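Local coordinates for putative uncharacterized protein (Archaeoglobus fulgidus, PDB 3VU0) that is the C-terminal globular domain of an archaeal AglB protein, a compact fold of helices packed against a small mixed beta-sheet, at residues A65-A70 with K130-K135; Y32-W37 with Y87-E92. All coordinates share one frame; numbering follows the deposited sequence.

Overall arrangement
Contacts 1 and 2 lie in one buried alpha/beta core, their centres about 12 Å apart. Contact 2 joins the parallel strands 33-35 and 85-91; contact 1 lies on one face of that sheet, where helix 61-69 meets the start of helix 132-138. Leu35 of contact 2 links them directly: its CD1 is 3.8 Å from Phe67 CG, and its CD2 is 3.8 Å from Phe68 CZ. Helix 132-138 also reaches the sheet, since Leu133 touches Thr90. Along the chain the segments alternate, 32-37, 65-70, 87-92, 130-135, so helix 61-69 belongs to the connection between the paired strands, whereas helix 132-138 comes from a later part of the chain.

Contact 1. Residues A65-A70 with K130-K135; sequences AKFFTA and KTMLYK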
# COMPACT_ATOMS: atom_id res chain seq x y z
N ALA A 65 6.07 -4.75 -1.63
CA ALA A 65 6.82 -4.63 -0.38
C ALA A 65 7.97 -3.65 -0.53
O ALA A 65 8.22 -2.84 0.37
CB ALA A 65 7.35 -6.00 0.04
N LYS A 66 8.68 -3.72 -1.65
CA LYS A 66 9.80 -2.81 -1.90
C LYS A 66 9.29 -1.38 -1.99
O LYS A 66 9.93 -0.45 -1.52
CB LYS A 66 10.51 -3.19 -3.20
N PHE A 67 8.12 -1.21 -2.59
CA PHE A 67 7.51 0.11 -2.72
C PHE A 67 7.13 0.68 -1.35
O PHE A 67 7.47 1.81 -1.02
CB PHE A 67 6.26 0.05 -3.59
CG PHE A 67 5.50 1.35 -3.67
CD1 PHE A 67 5.86 2.33 -4.58
CD2 PHE A 67 4.44 1.59 -2.80
CE1 PHE A 67 5.18 3.54 -4.64
CE2 PHE A 67 3.74 2.80 -2.85
CZ PHE A 67 4.11 3.78 -3.77
N PHE A 68 6.44 -0.13 -0.54
CA PHE A 68 6.01 0.33 0.77
C PHE A 68 7.14 0.58 1.76
O PHE A 68 7.04 1.46 2.62
CB PHE A 68 5.00 -0.64 1.38
CG PHE A 68 3.62 -0.55 0.78
CD1 PHE A 68 3.01 0.69 0.59
CD2 PHE A 68 2.91 -1.70 0.44
CE1 PHE A 68 1.72 0.78 0.07
CE2 PHE A 68 1.62 -1.62 -0.08
CZ PHE A 68 1.03 -0.37 -0.26
N THR A 69 8.22 -0.19 1.66
CA THR A 69 9.34 -0.01 2.58
C THR A 69 10.40 0.97 2.06
O THR A 69 11.40 1.22 2.73
CB THR A 69 10.01 -1.35 2.92
OG1 THR A 69 10.44 -2.01 1.73
CG2 THR A 69 9.03 -2.26 3.65
N ALA A 70 10.17 1.52 0.87
CA ALA A 70 11.11 2.48 0.29
C ALA A 70 11.18 3.73 1.16
O ALA A 70 10.16 4.18 1.70
CB ALA A 70 10.67 2.85 -1.12
N LYS A 130 9.98 6.30 8.23
CA LYS A 130 10.72 6.85 7.09
C LYS A 130 10.23 6.26 5.77
O LYS A 130 10.70 6.65 4.69
CB LYS A 130 12.22 6.54 7.22
CG LYS A 130 12.90 7.06 8.47
CD LYS A 130 14.30 6.47 8.58
CE LYS A 130 14.99 6.91 9.87
NZ LYS A 130 16.29 6.20 10.04
N THR A 131 9.29 5.32 5.84
CA THR A 131 8.82 4.65 4.63
C THR A 131 7.69 5.33 3.86
O THR A 131 7.00 6.22 4.36
CB THR A 131 8.35 3.22 4.93
OG1 THR A 131 7.11 3.26 5.66
CG2 THR A 131 9.40 2.47 5.76
N MSE A 132 7.50 4.86 2.63
CA MSE A 132 6.45 5.35 1.75
C MSE A 132 5.09 5.09 2.38
O MSE A 132 4.18 5.90 2.28
CB MSE A 132 6.53 4.65 0.39
CG MSE A 132 7.66 5.14 -0.49
SE MSE A 132 7.41 6.99 -0.95
CE MSE A 132 5.70 6.84 -1.85
N LEU A 133 4.95 3.93 3.01
CA LEU A 133 3.69 3.56 3.66
C LEU A 133 3.30 4.61 4.69
O LEU A 133 2.14 4.99 4.79
CB LEU A 133 3.82 2.19 4.33
CG LEU A 133 2.57 1.70 5.08
CD1 LEU A 133 1.35 1.75 4.17
CD2 LEU A 133 2.82 0.27 5.58
N TYR A 134 4.29 5.08 5.45
CA TYR A 134 4.05 6.11 6.45
C TYR A 134 3.69 7.45 5.79
O TYR A 134 2.71 8.08 6.15
CB TYR A 134 5.30 6.31 7.31
CG TYR A 134 5.19 7.48 8.26
CD1 TYR A 134 4.57 7.34 9.50
CD2 TYR A 134 5.68 8.73 7.90
CE1 TYR A 134 4.45 8.42 10.36
CE2 TYR A 134 5.56 9.82 8.76
CZ TYR A 134 4.95 9.66 9.99
OH TYR A 134 4.83 10.73 10.84
N LYS A 135 4.50 7.87 4.83
CA LYS A 135 4.28 9.14 4.16
C LYS A 135 2.95 9.17 3.41
O LYS A 135 2.37 10.25 3.21
CB LYS A 135 5.44 9.45 3.21
CG LYS A 135 6.77 9.51 3.92
CD LYS A 135 7.94 9.63 2.96
CE LYS A 135 9.26 9.50 3.70
NZ LYS A 135 10.41 9.68 2.78
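The carbonyl oxygen of Ala70 receives the backbone N-H of Met132, with Met132 N 2.9 Å from Ala70 O, and a CA-H contact from Thr131. The donor nitrogen sits almost in line with the C=O bond, but its N-H is bent, at 132°. A longer bond, Leu133 N to Phe68 O at 3.3 Å, is straighter at 160° and meets a lone pair in the carbonyl plane. Together they give first-turn N-H groups of helix 132-138 acceptors that the helix itself cannot supply. Thr131 suits the N-cap: its OG1, held between backbone N and carbonyl carbon (chi1 72°), accepts a weak bond from Tyr134 N and is also hydrogen-bonded to Phe128 O. Its methyl CG2 lies 3.8 Å from Thr69 O.

Apolar side chains close the seam beside these bonds. Met132, a selenomethionine, is bent at chi2 and chi3; its CG lies 3.8 Å from Ala70 CB, a single methyl that suits a place where two backbones come near enough to bond, and its CE meets the Phe67 ring tip at CZ, 3.9 Å away. On Phe68, CD1 meets Leu133 CD1 at 4.1 Å. Phe105 of helix 105-112 also packs on Leu133. Helix 132-138 thus starts with an N-cap at Thr131, its first two N-H groups bound by carbonyls of a distant segment, within the buried helical layer against the sheet.

Contact 2. Residues Y32-W37 with Y87-E92; sequences YAVLSW and YVVTVE
Leu35 uses both its backbone polar groups on the neighbouring strand: Leu35 N donates to Tyr87 O at 2.9 Å, and Leu35 O accepts from Val89 N at 2.8 Å. Both bonds are nearly straight, and they straddle Val88, as parallel pairing requires. The same two acceptors receive CA-H contacts, with Val34 CA 3.4 Å from Tyr87 O and Val88 CA 3.3 Å from Leu35 O. Val34 and Val88 turn their own backbone bonds outward, Val34 to Ala51 and Val53, Val88 to Phe159 of strand 156-161.

Past the last bridge a side chain takes over. Ser36 holds OG anti to its backbone N (chi1 -169°), which carries the hydroxyl across to donate to Val89 O at 2.9 Å, from 40° above the carbonyl plane. Serine suits this buried place because its short side chain brings a hydroxyl to the adjacent strand's carbonyl with little bulk.

At the other end, the edge of Tyr87 points toward the face of Tyr32 in an offset edge-to-face pair with planes at 80°; Tyr87 CD2 lies 3.7 Å from Tyr32 CE1. Glu19 serves both phenols, its OE1 bonding Tyr87 OH and its backbone O bonding Tyr32 OH, so two large rings can be buried with their polar ends satisfied. Beta-branched valines suit the extended strands: Val34 CG1 meets Val89 CG2 at 3.8 Å. On the other face Val88 and the longer Leu35 pack against Phe67. Two adjacent parallel strands joined through helices, one lying on their face, form a beta-alpha-beta crossover within an alpha/beta fold.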
# COMPACT_ATOMS: atom_id res chain seq x y z
N TYR A 32 -2.95 0.23 -16.97
CA TYR A 32 -2.34 0.69 -15.73
C TYR A 32 -2.71 -0.31 -14.65
O TYR A 32 -3.60 -1.13 -14.84
CB TYR A 32 -2.83 2.09 -15.35
CG TYR A 32 -4.27 2.16 -14.87
CD1 TYR A 32 -4.59 1.92 -13.53
CD2 TYR A 32 -5.30 2.43 -15.76
CE1 TYR A 32 -5.92 1.96 -13.09
CE2 TYR A 32 -6.63 2.47 -15.33
CZ TYR A 32 -6.93 2.23 -14.00
OH TYR A 32 -8.24 2.28 -13.58
N ALA A 33 -2.03 -0.23 -13.51
CA ALA A 33 -2.32 -1.14 -12.41
C ALA A 33 -2.49 -0.37 -11.10
O ALA A 33 -2.07 0.78 -10.98
CB ALA A 33 -1.21 -2.17 -12.27
N VAL A 34 -3.13 -1.02 -10.14
CA VAL A 34 -3.34 -0.44 -8.82
C VAL A 34 -2.42 -1.20 -7.88
O VAL A 34 -2.46 -2.43 -7.82
CB VAL A 34 -4.79 -0.63 -8.37
CG1 VAL A 34 -4.97 -0.11 -6.95
CG2 VAL A 34 -5.73 0.09 -9.34
N LEU A 35 -1.58 -0.48 -7.14
CA LEU A 35 -0.65 -1.12 -6.22
C LEU A 35 -1.18 -1.11 -4.79
O LEU A 35 -1.64 -0.08 -4.28
CB LEU A 35 0.72 -0.44 -6.28
CG LEU A 35 1.89 -1.08 -5.51
CD1 LEU A 35 3.21 -0.51 -6.01
CD2 LEU A 35 1.74 -0.85 -4.01
N SER A 36 -1.12 -2.27 -4.15
CA SER A 36 -1.56 -2.43 -2.77
C SER A 36 -0.89 -3.70 -2.25
O SER A 36 -0.10 -4.32 -2.96
CB SER A 36 -3.08 -2.58 -2.68
OG SER A 36 -3.51 -2.48 -1.34
N TRP A 37 -1.20 -4.08 -1.01
CA TRP A 37 -0.63 -5.30 -0.45
C TRP A 37 -1.34 -6.47 -1.13
O TRP A 37 -2.52 -6.37 -1.48
CB TRP A 37 -0.85 -5.34 1.06
CG TRP A 37 -0.07 -6.43 1.76
CD1 TRP A 37 -0.52 -7.22 2.78
CD2 TRP A 37 1.28 -6.83 1.51
NE1 TRP A 37 0.46 -8.09 3.17
CE2 TRP A 37 1.58 -7.87 2.41
CE3 TRP A 37 2.27 -6.42 0.60
CZ2 TRP A 37 2.83 -8.51 2.44
CZ3 TRP A 37 3.51 -7.05 0.64
CH2 TRP A 37 3.78 -8.08 1.55
N TYR A 87 -2.41 4.20 -9.42
CA TYR A 87 -3.04 4.43 -8.13
C TYR A 87 -2.47 3.49 -7.08
O TYR A 87 -2.05 2.38 -7.40
CB TYR A 87 -4.55 4.19 -8.23
CG TYR A 87 -5.22 5.06 -9.27
CD1 TYR A 87 -5.39 6.43 -9.05
CD2 TYR A 87 -5.65 4.53 -10.48
CE1 TYR A 87 -5.98 7.24 -10.01
CE2 TYR A 87 -6.23 5.33 -11.45
CZ TYR A 87 -6.40 6.69 -11.21
OH TYR A 87 -6.98 7.49 -12.16
N VAL A 88 -2.46 3.94 -5.83
CA VAL A 88 -1.96 3.14 -4.72
C VAL A 88 -3.03 3.10 -3.64
O VAL A 88 -3.67 4.10 -3.35
CB VAL A 88 -0.68 3.76 -4.11
CG1 VAL A 88 -0.22 2.94 -2.91
CG2 VAL A 88 0.42 3.83 -5.17
N VAL A 89 -3.24 1.92 -3.06
CA VAL A 89 -4.23 1.77 -1.99
C VAL A 89 -3.54 1.32 -0.71
O VAL A 89 -2.85 0.30 -0.69
CB VAL A 89 -5.32 0.73 -2.37
CG1 VAL A 89 -6.30 0.55 -1.20
CG2 VAL A 89 -6.07 1.20 -3.60
N THR A 90 -3.70 2.10 0.35
CA THR A 90 -3.11 1.76 1.64
C THR A 90 -4.23 1.43 2.61
O THR A 90 -5.37 1.85 2.43
CB THR A 90 -2.26 2.92 2.22
OG1 THR A 90 -3.10 4.07 2.42
CG2 THR A 90 -1.13 3.28 1.27
N VAL A 91 -3.90 0.68 3.66
CA VAL A 91 -4.90 0.28 4.65
C VAL A 91 -4.30 0.42 6.04
O VAL A 91 -3.12 0.12 6.24
CB VAL A 91 -5.33 -1.18 4.41
CG1 VAL A 91 -6.50 -1.54 5.33
CG2 VAL A 91 -5.71 -1.38 2.96
N GLU A 92 -5.10 0.88 7.00
CA GLU A 92 -4.59 1.09 8.35
C GLU A 92 -3.91 -0.13 8.99
O GLU A 92 -2.91 0.03 9.68
CB GLU A 92 -5.71 1.60 9.28
CG GLU A 92 -5.18 2.07 10.64
CD GLU A 92 -6.27 2.58 11.57
OE1 GLU A 92 -5.94 2.99 12.71
OE2 GLU A 92 -7.45 2.57 11.17